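Local coordinates for KaiC-like domain-containing protein (Pyrococcus horikoshii, PDB 2EKD), which is of unknown function but is built around a mostly parallel beta sheet and is probably related to the P-loop NTPases, at residues Lys7-Phe12 with Ile150-Val155; Leu19-Gly24 with Thr176-Ile181; Lys40-Val45 with Leu109-Val114; Ile75-Thr80 with Gly88-Ser93. All coordinates share one frame; numbering follows the deposited sequence.

Contact 1: residues Lys7-Phe12 with Ile150-Val155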
loop_
_atom_site.group_PDB
_atom_site.type_symbol
_atom_site.label_atom_id
_atom_site.label_comp_id
_atom_site.label_asym_id
_atom_site.label_seq_id
_atom_site.Cartn_x
_atom_site.Cartn_y
_atom_site.Cartn_z
ATOM N N LYS F 7 24.871 -35.356 -10.832
ATOM C CA LYS F 7 25.042 -34.315 -11.845
ATOM C C LYS F 7 24.494 -32.970 -11.359
ATOM O O LYS F 7 25.113 -31.924 -11.566
ATOM C CB LYS F 7 24.337 -34.711 -13.148
ATOM C CG LYS F 7 24.924 -35.932 -13.858
ATOM C CD LYS F 7 24.770 -37.199 -13.030
ATOM C CE LYS F 7 25.254 -38.440 -13.778
ATOM N NZ LYS F 7 24.431 -38.741 -14.990
ATOM N N PHE F 8 23.331 -33.007 -10.717
ATOM C CA PHE F 8 22.698 -31.804 -10.191
ATOM C C PHE F 8 23.630 -31.051 -9.234
ATOM O O PHE F 8 23.825 -29.840 -9.369
ATOM C CB PHE F 8 21.398 -32.180 -9.464
ATOM C CG PHE F 8 20.710 -31.017 -8.802
ATOM C CD1 PHE F 8 20.064 -30.046 -9.562
ATOM C CD2 PHE F 8 20.711 -30.893 -7.415
ATOM C CE1 PHE F 8 19.426 -28.962 -8.951
ATOM C CE2 PHE F 8 20.077 -29.814 -6.792
ATOM C CZ PHE F 8 19.434 -28.846 -7.561
ATOM N N PHE F 9 24.207 -31.767 -8.272
ATOM C CA PHE F 9 25.100 -31.133 -7.307
ATOM C C PHE F 9 26.337 -30.528 -7.966
ATOM O O PHE F 9 26.960 -29.626 -7.410
ATOM C CB PHE F 9 25.539 -32.131 -6.227
ATOM C CG PHE F 9 24.396 -32.752 -5.473
ATOM C CD1 PHE F 9 23.329 -31.976 -5.029
ATOM C CD2 PHE F 9 24.384 -34.117 -5.206
ATOM C CE1 PHE F 9 22.268 -32.548 -4.335
ATOM C CE2 PHE F 9 23.325 -34.698 -4.509
ATOM C CZ PHE F 9 22.265 -33.912 -4.075
ATOM N N LYS F 10 26.683 -31.028 -9.150
ATOM C CA LYS F 10 27.837 -30.540 -9.898
ATOM C C LYS F 10 27.632 -29.109 -10.423
ATOM O O LYS F 10 28.555 -28.453 -10.895
ATOM C CB LYS F 10 28.103 -31.508 -11.057
ATOM C CG LYS F 10 28.596 -32.875 -10.573
ATOM C CD LYS F 10 29.951 -32.796 -9.866
ATOM C CE LYS F 10 30.608 -34.174 -9.710
ATOM N NZ LYS F 10 29.771 -35.022 -8.864
ATOM N N LEU F 11 26.365 -28.637 -10.374
ATOM C CA LEU F 11 26.101 -27.242 -10.737
ATOM C C LEU F 11 26.649 -26.287 -9.675
ATOM O O LEU F 11 26.817 -25.094 -9.883
ATOM C CB LEU F 11 24.591 -27.035 -10.841
ATOM C CG LEU F 11 23.937 -27.880 -11.930
ATOM C CD1 LEU F 11 22.419 -27.689 -11.960
ATOM C CD2 LEU F 11 24.445 -27.535 -13.327
ATOM N N PHE F 12 26.869 -26.854 -8.471
ATOM C CA PHE F 12 27.355 -26.047 -7.362
ATOM C C PHE F 12 28.728 -26.524 -6.871
ATOM O O PHE F 12 29.144 -27.651 -7.104
ATOM C CB PHE F 12 26.332 -26.140 -6.228
ATOM C CG PHE F 12 24.936 -26.009 -6.772
ATOM C CD1 PHE F 12 24.455 -24.755 -7.132
ATOM C CD2 PHE F 12 24.134 -27.130 -6.904
ATOM C CE1 PHE F 12 23.167 -24.629 -7.633
ATOM C CE2 PHE F 12 22.844 -26.995 -7.410
ATOM C CZ PHE F 12 22.357 -25.747 -7.780
ATOM N N ILE F 150 27.572 -27.753 1.161
ATOM C CA ILE F 150 26.877 -26.981 0.138
ATOM C C ILE F 150 25.492 -26.901 0.765
ATOM O O ILE F 150 24.819 -27.925 0.907
ATOM C CB ILE F 150 26.744 -27.721 -1.216
ATOM C CG1 ILE F 150 28.121 -27.939 -1.852
ATOM C CG2 ILE F 150 25.885 -26.886 -2.175
ATOM C CD1 ILE F 150 28.040 -28.396 -3.301
ATOM N N ALA F 151 25.085 -25.700 1.169
ATOM C CA ALA F 151 23.786 -25.506 1.803
ATOM C C ALA F 151 22.692 -25.114 0.806
ATOM O O ALA F 151 22.915 -24.312 -0.106
ATOM C CB ALA F 151 23.897 -24.446 2.894
ATOM N N PHE F 152 21.512 -25.696 0.986
ATOM C CA PHE F 152 20.366 -25.403 0.138
ATOM C C PHE F 152 19.257 -24.884 1.050
ATOM O O PHE F 152 18.618 -25.667 1.747
ATOM C CB PHE F 152 19.878 -26.671 -0.577
ATOM C CG PHE F 152 20.802 -27.164 -1.661
ATOM C CD1 PHE F 152 20.748 -26.623 -2.943
ATOM C CD2 PHE F 152 21.727 -28.166 -1.399
ATOM C CE1 PHE F 152 21.604 -27.075 -3.949
ATOM C CE2 PHE F 152 22.589 -28.623 -2.398
ATOM C CZ PHE F 152 22.526 -28.076 -3.675
ATOM N N TYR F 153 19.045 -23.572 1.063
ATOM C CA TYR F 153 17.993 -22.991 1.895
ATOM C C TYR F 153 16.669 -22.956 1.143
ATOM O O TYR F 153 16.494 -22.152 0.226
ATOM C CB TYR F 153 18.348 -21.568 2.321
ATOM C CG TYR F 153 19.408 -21.452 3.394
ATOM C CD1 TYR F 153 20.759 -21.671 3.108
ATOM C CD2 TYR F 153 19.061 -21.082 4.691
ATOM C CE1 TYR F 153 21.733 -21.515 4.091
ATOM C CE2 TYR F 153 20.022 -20.926 5.680
ATOM C CZ TYR F 153 21.354 -21.140 5.378
ATOM O OH TYR F 153 22.291 -20.977 6.371
ATOM N N PHE F 154 15.750 -23.842 1.524
ATOM C CA PHE F 154 14.426 -23.899 0.908
ATOM C C PHE F 154 13.572 -22.828 1.574
ATOM O O PHE F 154 13.254 -22.937 2.758
ATOM C CB PHE F 154 13.767 -25.257 1.147
ATOM C CG PHE F 154 14.257 -26.350 0.243
ATOM C CD1 PHE F 154 15.567 -26.814 0.326
ATOM C CD2 PHE F 154 13.392 -26.947 -0.667
ATOM C CE1 PHE F 154 16.009 -27.860 -0.485
ATOM C CE2 PHE F 154 13.820 -27.996 -1.482
ATOM C CZ PHE F 154 15.135 -28.452 -1.388
ATOM N N VAL F 155 13.204 -21.794 0.828
ATOM C CA VAL F 155 12.386 -20.733 1.399
ATOM C C VAL F 155 11.140 -20.458 0.572
ATOM O O VAL F 155 11.181 -20.471 -0.659
ATOM C CB VAL F 155 13.172 -19.404 1.525
ATOM C CG1 VAL F 155 14.475 -19.628 2.305
ATOM C CG2 VAL F 155 13.458 -18.836 0.140
#
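Phe12 and Ile150 bring the two backbones nearest, 7.6 Å from CA to CA, too wide for sheet pairing: helix 5-9 and the type I turn from Phe9 to Phe12 lie over strand 150-155 and meet it through side chains. The centre is a T-shaped (edge-to-face) aromatic pair in which the edge of the Phe152 ring is directed at the face of the Phe12 ring, with centroids 5.3 Å apart and planes at 84°. Phe152 CE1 comes 3.7 Å from Phe12 CE2, while Phe152 CZ sits equally near Phe12 CD2. In Phe12, CG lies beside the backbone N (chi1 -44°), the rotation that starts the ring toward Phe152. Phe152 CE1 also lies 4.2 Å from Phe8 CE2, and Phe152 CZ meets Phe9 CD1. Ile150 CD1 packs 4.1 Å from Phe12 CB. Phe12 CE2 in turn rests over a face of Phe8, offset toward the rim. Val18 of strand 17-22 and Ile115 of strand 114-119, the two sheet neighbours of strand 149-156, touch Phe152, and Ile35 of helix 29-37 packs on Phe8 and Phe9.

Contact 2: residues Leu19-Gly24 with Thr176-Ile181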
loop_
_atom_site.group_PDB
_atom_site.type_symbol
_atom_site.label_atom_id
_atom_site.label_comp_id
_atom_site.label_asym_id
_atom_site.label_seq_id
_atom_site.Cartn_x
_atom_site.Cartn_y
_atom_site.Cartn_z
ATOM N N LEU F 19 20.067 -20.531 -2.454
ATOM C CA LEU F 19 18.727 -20.200 -2.024
ATOM C C LEU F 19 17.773 -20.907 -2.983
ATOM O O LEU F 19 17.879 -20.752 -4.200
ATOM C CB LEU F 19 18.529 -18.685 -2.079
ATOM C CG LEU F 19 17.301 -18.092 -1.384
ATOM C CD1 LEU F 19 17.280 -18.494 0.091
ATOM C CD2 LEU F 19 17.344 -16.577 -1.527
ATOM N N VAL F 20 16.869 -21.708 -2.431
ATOM C CA VAL F 20 15.882 -22.426 -3.228
ATOM C C VAL F 20 14.518 -21.795 -2.939
ATOM O O VAL F 20 13.902 -22.060 -1.900
ATOM C CB VAL F 20 15.839 -23.928 -2.852
ATOM C CG1 VAL F 20 14.791 -24.654 -3.696
ATOM C CG2 VAL F 20 17.216 -24.552 -3.056
ATOM N N GLU F 21 14.061 -20.949 -3.859
ATOM C CA GLU F 21 12.791 -20.261 -3.706
ATOM C C GLU F 21 11.629 -21.069 -4.266
ATOM O O GLU F 21 11.689 -21.590 -5.382
ATOM C CB GLU F 21 12.866 -18.885 -4.380
ATOM C CG GLU F 21 14.036 -18.061 -3.874
ATOM C CD GLU F 21 14.153 -16.693 -4.512
ATOM O OE1 GLU F 21 13.679 -16.495 -5.649
ATOM O OE2 GLU F 21 14.750 -15.810 -3.875
ATOM N N TYR F 22 10.566 -21.175 -3.480
ATOM C CA TYR F 22 9.396 -21.922 -3.914
ATOM C C TYR F 22 8.125 -21.249 -3.401
ATOM O O TYR F 22 8.196 -20.226 -2.719
ATOM C CB TYR F 22 9.496 -23.369 -3.411
ATOM C CG TYR F 22 9.373 -23.541 -1.910
ATOM C CD1 TYR F 22 8.123 -23.709 -1.308
ATOM C CD2 TYR F 22 10.505 -23.542 -1.089
ATOM C CE1 TYR F 22 8.004 -23.876 0.073
ATOM C CE2 TYR F 22 10.395 -23.707 0.291
ATOM C CZ TYR F 22 9.141 -23.874 0.866
ATOM O OH TYR F 22 9.018 -24.034 2.233
ATOM N N SER F 23 6.972 -21.809 -3.756
ATOM C CA SER F 23 5.675 -21.294 -3.310
ATOM C C SER F 23 4.838 -22.474 -2.817
ATOM O O SER F 23 5.221 -23.630 -3.003
ATOM C CB SER F 23 4.933 -20.605 -4.457
ATOM O OG SER F 23 4.523 -21.556 -5.430
ATOM N N GLY F 24 3.691 -22.182 -2.211
ATOM C CA GLY F 24 2.822 -23.232 -1.715
ATOM C C GLY F 24 2.377 -24.243 -2.766
ATOM O O GLY F 24 2.088 -25.392 -2.430
ATOM N N THR F 176 25.273 -17.415 -2.809
ATOM C CA THR F 176 26.081 -17.547 -4.022
ATOM C C THR F 176 25.285 -17.993 -5.252
ATOM O O THR F 176 25.683 -17.722 -6.384
ATOM C CB THR F 176 27.261 -18.532 -3.812
ATOM O OG1 THR F 176 26.767 -19.770 -3.283
ATOM C CG2 THR F 176 28.281 -17.943 -2.851
ATOM N N SER F 177 24.175 -18.690 -5.033
ATOM C CA SER F 177 23.333 -19.140 -6.139
ATOM C C SER F 177 21.870 -19.083 -5.730
ATOM O O SER F 177 21.528 -19.270 -4.555
ATOM C CB SER F 177 23.673 -20.576 -6.563
ATOM O OG SER F 177 24.769 -20.623 -7.463
ATOM N N ILE F 178 21.009 -18.814 -6.702
ATOM C CA ILE F 178 19.579 -18.754 -6.440
ATOM C C ILE F 178 18.828 -19.602 -7.449
ATOM O O ILE F 178 19.028 -19.466 -8.655
ATOM C CB ILE F 178 19.033 -17.313 -6.524
ATOM C CG1 ILE F 178 19.720 -16.434 -5.471
ATOM C CG2 ILE F 178 17.518 -17.328 -6.331
ATOM C CD1 ILE F 178 19.362 -14.954 -5.561
ATOM N N LEU F 179 17.980 -20.486 -6.940
ATOM C CA LEU F 179 17.156 -21.339 -7.778
ATOM C C LEU F 179 15.705 -20.991 -7.504
ATOM O O LEU F 179 15.324 -20.743 -6.356
ATOM C CB LEU F 179 17.374 -22.820 -7.453
ATOM C CG LEU F 179 18.763 -23.413 -7.709
ATOM C CD1 LEU F 179 18.742 -24.903 -7.395
ATOM C CD2 LEU F 179 19.171 -23.177 -9.161
ATOM N N GLU F 180 14.895 -20.952 -8.552
ATOM C CA GLU F 180 13.488 -20.663 -8.361
ATOM C C GLU F 180 12.669 -21.771 -9.011
ATOM O O GLU F 180 12.777 -22.016 -10.216
ATOM C CB GLU F 180 13.105 -19.305 -8.956
ATOM C CG GLU F 180 11.916 -18.687 -8.229
ATOM C CD GLU F 180 11.396 -17.408 -8.866
ATOM O OE1 GLU F 180 12.220 -16.553 -9.273
ATOM O OE2 GLU F 180 10.154 -17.255 -8.944
ATOM N N ILE F 181 11.866 -22.452 -8.202
ATOM C CA ILE F 181 11.035 -23.524 -8.708
ATOM C C ILE F 181 9.776 -22.993 -9.382
ATOM O O ILE F 181 9.037 -22.203 -8.793
ATOM C CB ILE F 181 10.594 -24.482 -7.584
ATOM C CG1 ILE F 181 11.820 -25.097 -6.903
ATOM C CG2 ILE F 181 9.701 -25.573 -8.166
ATOM C CD1 ILE F 181 11.483 -26.062 -5.781
#
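Leu19 to Glu21 pair in parallel with Ile178 to Glu180, and four backbone hydrogen bonds zip the two strands together. Leu19 N donates to Ser177 O, Leu179 N to Leu19 O at 2.8 Å, Glu21 N to Leu179 O, and Ile181 N to Glu21 O at 3.0 Å. The strand axes are 4.7 Å apart and 20° from parallel. On the face carrying Leu19, Glu21, Ile178 and Glu180, Leu19 CB packs 4.2 Å from Ile178 CG1. Glu21 CD lies 3.9 Å from Ile178 CG2, and Glu21 OE1 is 3.8 Å from Glu180 CG. With CG beside the backbone N (chi1 -54°) and the chain extended beyond it, Glu21 reaches over Ile178, and its carboxylate plane is turned 60° from that of Glu180. On the face carrying Val20 and Leu179 the contacts are apolar; at its end Ile181 CD1 touches both Tyr22 CB, 4.1 Å away, and Val20 CG1. Outside this shell, Lys189 of the adjacent strand 185-190 makes a salt bridge to Glu21 OE1, and Glu172 of helix 165-174 brings another carboxylate close to Glu21 OE2. An alanine in place of Glu21 would probably leave Lys189 with its long, weak ion pair to Glu180 and open a gap beside Ile178 CG2. Glu21 OE1 and Glu180 OE1 stand only 3.9 Å apart, so the pairing would set like charges close together if both are ionised, a repulsion that Lys189 probably offsets in part.

Contact 3: residues Lys40-Val45 with Leu109-Val114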
loop_
_atom_site.group_PDB
_atom_site.type_symbol
_atom_site.label_atom_id
_atom_site.label_comp_id
_atom_site.label_asym_id
_atom_site.label_seq_id
_atom_site.Cartn_x
_atom_site.Cartn_y
_atom_site.Cartn_z
ATOM N N LYS F 40 25.384 -39.364 -3.144
ATOM C CA LYS F 40 26.564 -40.125 -2.741
ATOM C C LYS F 40 27.227 -39.496 -1.505
ATOM O O LYS F 40 27.958 -40.140 -0.753
ATOM C CB LYS F 40 27.549 -40.137 -3.911
ATOM C CG LYS F 40 26.879 -40.515 -5.235
ATOM C CD LYS F 40 26.166 -41.866 -5.163
ATOM C CE LYS F 40 25.470 -42.230 -6.479
ATOM N NZ LYS F 40 24.508 -41.186 -6.839
ATOM N N LEU F 41 26.978 -38.176 -1.340
ATOM C CA LEU F 41 27.536 -37.446 -0.201
ATOM C C LEU F 41 26.613 -37.524 1.013
ATOM O O LEU F 41 25.410 -37.722 0.900
ATOM C CB LEU F 41 27.681 -35.976 -0.608
ATOM C CG LEU F 41 28.660 -35.759 -1.757
ATOM C CD1 LEU F 41 28.688 -34.299 -2.217
ATOM C CD2 LEU F 41 30.097 -36.116 -1.380
ATOM N N PRO F 42 27.196 -37.362 2.209
ATOM C CA PRO F 42 26.412 -37.395 3.448
ATOM C C PRO F 42 25.415 -36.230 3.483
ATOM O O PRO F 42 25.769 -35.095 3.159
ATOM C CB PRO F 42 27.482 -37.263 4.537
ATOM C CG PRO F 42 28.694 -37.890 3.899
ATOM C CD PRO F 42 28.640 -37.331 2.499
ATOM N N ILE F 43 24.178 -36.522 3.881
ATOM C CA ILE F 43 23.125 -35.512 3.972
ATOM C C ILE F 43 22.885 -35.067 5.416
ATOM O O ILE F 43 22.728 -35.896 6.306
ATOM C CB ILE F 43 21.772 -36.048 3.449
ATOM C CG1 ILE F 43 21.862 -36.399 1.958
ATOM C CG2 ILE F 43 20.676 -35.015 3.707
ATOM C CD1 ILE F 43 21.999 -35.205 1.042
ATOM N N VAL F 44 22.856 -33.759 5.642
ATOM C CA VAL F 44 22.574 -33.215 6.965
ATOM C C VAL F 44 21.525 -32.119 6.796
ATOM O O VAL F 44 21.739 -31.131 6.086
ATOM C CB VAL F 44 23.820 -32.620 7.639
ATOM C CG1 VAL F 44 23.433 -31.984 8.972
ATOM C CG2 VAL F 44 24.849 -33.710 7.877
ATOM N N VAL F 45 20.388 -32.307 7.451
ATOM C CA VAL F 45 19.288 -31.361 7.374
ATOM C C VAL F 45 19.195 -30.452 8.604
ATOM O O VAL F 45 19.260 -30.916 9.742
ATOM C CB VAL F 45 17.938 -32.111 7.226
ATOM C CG1 VAL F 45 16.781 -31.121 7.212
ATOM C CG2 VAL F 45 17.939 -32.960 5.957
ATOM N N LEU F 109 30.719 -34.113 13.176
ATOM C CA LEU F 109 30.639 -34.533 11.783
ATOM C C LEU F 109 32.032 -34.812 11.230
ATOM O O LEU F 109 32.881 -33.922 11.170
ATOM C CB LEU F 109 29.943 -33.457 10.946
ATOM C CG LEU F 109 28.480 -33.204 11.316
ATOM C CD1 LEU F 109 27.925 -32.078 10.471
ATOM C CD2 LEU F 109 27.671 -34.475 11.110
ATOM N N LYS F 110 32.256 -36.058 10.824
ATOM C CA LYS F 110 33.543 -36.480 10.289
ATOM C C LYS F 110 33.613 -36.410 8.765
ATOM O O LYS F 110 34.669 -36.123 8.200
ATOM C CB LYS F 110 33.851 -37.907 10.757
ATOM C CG LYS F 110 33.860 -38.069 12.275
ATOM C CD LYS F 110 34.304 -39.468 12.700
ATOM C CE LYS F 110 33.222 -40.519 12.471
ATOM N NZ LYS F 110 32.099 -40.399 13.445
ATOM N N ASP F 111 32.486 -36.676 8.108
ATOM C CA ASP F 111 32.408 -36.651 6.646
ATOM C C ASP F 111 32.240 -35.255 6.058
ATOM O O ASP F 111 31.311 -34.533 6.409
ATOM C CB ASP F 111 31.242 -37.514 6.159
ATOM C CG ASP F 111 31.548 -38.990 6.210
ATOM O OD1 ASP F 111 31.836 -39.502 7.313
ATOM O OD2 ASP F 111 31.496 -39.636 5.140
ATOM N N TYR F 112 33.138 -34.896 5.147
ATOM C CA TYR F 112 33.105 -33.600 4.477
ATOM C C TYR F 112 33.453 -33.861 3.018
ATOM O O TYR F 112 34.340 -34.661 2.731
ATOM C CB TYR F 112 34.143 -32.652 5.093
ATOM C CG TYR F 112 33.861 -32.250 6.527
ATOM C CD1 TYR F 112 32.554 -32.168 7.009
ATOM C CD2 TYR F 112 34.904 -31.940 7.401
ATOM C CE1 TYR F 112 32.289 -31.792 8.323
ATOM C CE2 TYR F 112 34.652 -31.561 8.722
ATOM C CZ TYR F 112 33.341 -31.489 9.176
ATOM O OH TYR F 112 33.080 -31.117 10.477
ATOM N N PRO F 113 32.750 -33.209 2.074
ATOM C CA PRO F 113 31.658 -32.244 2.250
ATOM C C PRO F 113 30.293 -32.920 2.376
ATOM O O PRO F 113 30.120 -34.075 1.983
ATOM C CB PRO F 113 31.746 -31.412 0.984
ATOM C CG PRO F 113 32.051 -32.461 -0.035
ATOM C CD PRO F 113 33.131 -33.291 0.650
ATOM N N VAL F 114 29.322 -32.192 2.915
ATOM C CA VAL F 114 27.975 -32.729 3.069
ATOM C C VAL F 114 26.962 -31.848 2.343
ATOM O O VAL F 114 27.184 -30.648 2.178
ATOM C CB VAL F 114 27.549 -32.816 4.570
ATOM C CG1 VAL F 114 28.582 -33.600 5.376
ATOM C CG2 VAL F 114 27.386 -31.431 5.148
#
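Pro42 and Val114 face each other where two neighbouring parallel strands, 44-48 and 114-119, enter the central sheet of this alpha/beta fold, their CA atoms 4.9 Å apart. The tightest approach is Pro42 O to Val114 CB, 3.2 Å, and Val114 CG1, beside the backbone N (chi1 -54°), reaches Pro42 CB at 3.9 Å. The proline ring also meets Asp111. Pro42 CG touches Asp111 CB at 3.4 Å with the two side chains crossing at about a right angle, and Asp111 OD2 lies near the same ring carbon. A cis peptide precedes Pro113, and Pro113 O lies 3.6 Å from Pro42 CD and 3.9 Å from Leu41 CD2. Leu41 CD2 also brushes the Pro113 ring at CG. Deeper in, Val44 CG2 spans two apolar partners, Leu109 CD1 at 4.3 Å and Val114 CB. The joining is thus by van der Waals contact between loop and strand start, with prolines on both sides. Backbone bonds of Pro42 and Val44 to Ile115 begin the ladder between the strands, and Asn116 ND2 adds a hydrogen bond to Val44 O. On one flank Gln73 of strand 73-77 touches Val44 and Leu109; on the other, Val114 bonds to Glu148, just ahead of strand 149-156.

Contact 4: residues Ile75-Thr80 with Gly88-Ser93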
loop_
_atom_site.group_PDB
_atom_site.type_symbol
_atom_site.label_atom_id
_atom_site.label_comp_id
_atom_site.label_asym_id
_atom_site.label_seq_id
_atom_site.Cartn_x
_atom_site.Cartn_y
_atom_site.Cartn_z
ATOM N N ILE F 75 19.822 -31.544 12.429
ATOM C CA ILE F 75 20.131 -30.566 13.463
ATOM C C ILE F 75 18.851 -29.747 13.602
ATOM O O ILE F 75 18.506 -28.960 12.715
ATOM C CB ILE F 75 21.278 -29.626 13.055
ATOM C CG1 ILE F 75 22.575 -30.421 12.893
ATOM C CG2 ILE F 75 21.455 -28.531 14.114
ATOM C CD1 ILE F 75 23.772 -29.565 12.533
ATOM N N LYS F 76 18.137 -29.953 14.704
ATOM C CA LYS F 76 16.885 -29.248 14.934
ATOM C C LYS F 76 17.086 -27.870 15.534
ATOM O O LYS F 76 17.895 -27.687 16.434
ATOM C CB LYS F 76 15.960 -30.082 15.836
ATOM C CG LYS F 76 15.425 -31.344 15.166
ATOM C CD LYS F 76 14.396 -32.075 16.036
ATOM C CE LYS F 76 13.116 -31.261 16.250
ATOM N NZ LYS F 76 12.297 -31.124 15.006
HETATM N N MSE F 77 16.347 -26.901 15.009
HETATM C CA MSE F 77 16.406 -25.526 15.493
HETATM C C MSE F 77 14.973 -25.215 15.932
HETATM O O MSE F 77 14.161 -24.694 15.167
HETATM C CB MSE F 77 16.887 -24.602 14.365
HETATM C CG MSE F 77 18.158 -25.143 13.677
HETATM SE SE MSE F 77 18.881 -24.104 12.389
HETATM C CE MSE F 77 20.518 -24.823 12.245
ATOM N N GLY F 78 14.674 -25.568 17.179
ATOM C CA GLY F 78 13.335 -25.390 17.708
ATOM C C GLY F 78 12.554 -26.600 17.230
ATOM O O GLY F 78 13.145 -27.535 16.688
ATOM N N GLY F 79 11.239 -26.601 17.418
ATOM C CA GLY F 79 10.448 -27.728 16.960
ATOM C C GLY F 79 10.133 -28.766 18.021
ATOM O O GLY F 79 10.763 -28.810 19.075
ATOM N N THR F 80 9.158 -29.616 17.711
ATOM C CA THR F 80 8.690 -30.675 18.601
ATOM C C THR F 80 8.658 -32.042 17.909
ATOM O O THR F 80 8.690 -33.084 18.569
ATOM C CB THR F 80 7.264 -30.332 19.120
ATOM O OG1 THR F 80 7.374 -29.467 20.258
ATOM C CG2 THR F 80 6.482 -31.590 19.487
ATOM N N GLY F 88 21.612 -33.032 17.109
ATOM C CA GLY F 88 21.737 -31.801 17.882
ATOM C C GLY F 88 20.430 -31.007 17.903
ATOM O O GLY F 88 19.598 -31.106 17.011
ATOM N N ARG F 89 20.286 -30.208 18.954
ATOM C CA ARG F 89 19.121 -29.354 19.130
ATOM C C ARG F 89 19.626 -27.962 19.487
ATOM O O ARG F 89 20.358 -27.787 20.460
ATOM C CB ARG F 89 18.223 -29.897 20.246
ATOM C CG ARG F 89 17.654 -31.280 19.959
ATOM C CD ARG F 89 16.592 -31.690 20.983
ATOM N NE ARG F 89 15.848 -32.872 20.545
ATOM C CZ ARG F 89 16.379 -34.082 20.400
ATOM N NH1 ARG F 89 17.665 -34.280 20.665
ATOM N NH2 ARG F 89 15.627 -35.094 19.987
ATOM N N LEU F 90 19.253 -26.974 18.686
ATOM C CA LEU F 90 19.685 -25.606 18.928
ATOM C C LEU F 90 18.531 -24.726 19.380
ATOM O O LEU F 90 17.392 -24.893 18.938
ATOM C CB LEU F 90 20.310 -25.016 17.667
ATOM C CG LEU F 90 21.650 -25.585 17.208
ATOM C CD1 LEU F 90 21.984 -25.015 15.841
ATOM C CD2 LEU F 90 22.739 -25.240 18.224
ATOM N N ASN F 91 18.837 -23.784 20.261
ATOM C CA ASN F 91 17.836 -22.866 20.780
ATOM C C ASN F 91 17.675 -21.642 19.886
ATOM O O ASN F 91 18.651 -21.120 19.340
ATOM C CB ASN F 91 18.216 -22.420 22.193
ATOM C CG ASN F 91 17.341 -21.294 22.698
ATOM O OD1 ASN F 91 16.125 -21.447 22.836
ATOM N ND2 ASN F 91 17.955 -20.147 22.969
ATOM N N ILE F 92 16.432 -21.190 19.751
ATOM C CA ILE F 92 16.113 -20.022 18.942
ATOM C C ILE F 92 15.755 -18.834 19.830
ATOM O O ILE F 92 14.675 -18.796 20.419
ATOM C CB ILE F 92 14.920 -20.305 18.006
ATOM C CG1 ILE F 92 15.279 -21.427 17.032
ATOM C CG2 ILE F 92 14.539 -19.037 17.251
ATOM C CD1 ILE F 92 14.128 -21.873 16.164
ATOM N N SER F 93 16.665 -17.868 19.923
ATOM C CA SER F 93 16.438 -16.671 20.728
ATOM C C SER F 93 16.410 -15.449 19.815
ATOM O O SER F 93 17.352 -15.210 19.057
ATOM C CB SER F 93 17.543 -16.513 21.777
ATOM O OG SER F 93 18.820 -16.404 21.170
#
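Ile75 to Met77 and Gly88 to Leu90 belong to two parallel strands, 73-77 and 85-90, the second of which ends the sheet within this chain; the short crossover between them contains no helix. Three backbone hydrogen bonds join them. Lys76 N donates to Gly88 O at 3.0 Å, tilted from the carbonyl plane, and Leu90 N to Lys76 O at 2.7 Å is nearly straight at 169°. The third, Gly78 N to Leu90 O at 3.3 Å, is weak, as the strands part there. Apolar contacts fill the face carrying Ile75, Met77 and Leu90. Leu90 CD1 reaches both Ile75 CG2, 4.0 Å away, and CE of Met77, a selenomethionine in the crystal, at 3.9 Å; Met77 and Leu90 run side by side, pointing the same way, and Tyr102 and Ile105 of helix 99-105 press on Leu90. Charged groups occupy the other face: Lys76 NZ makes salt bridges to Asp47 and Asp50 and a hydrogen bond to Lys81 O, while Arg89 NH2 pairs with Asp82. Past the strand ends Ile92 CD1 lies against Met77 O, at a modelled 3.0 Å that is short for such a pair. An alanine at Ile92 would probably open a gap over the Met77 carbonyl and beside Gly78 N. Gly78, at positive phi (83°), has no side chain; a CB there would lie 2.8 Å from Ile92 CD1, a clash.

All four contacts reach one sheet and follow each other across it. Contacts 1 and 2 have centres about 10 Å apart and are joined by the ladder between strand 149-156 (contact 1) and strand 17-22 (contact 2), with Tyr153 O 2.7 Å from Val20 N; Phe12 CZ also packs against Leu179 CD1 at 3.7 Å. Contact 3 touches contact 1 through Val114 O and Ile150 N, 3.1 Å apart, and contact 4 through Val45 O and Ile75 N, 2.8 Å apart. Contacts 2 and 4, centres about 23 Å apart, lie on opposite sides of the chain's centre. Along the chain contacts 1 and 2 interlock, and contact 4 is nested within contact 3. No active site or ligand is established here.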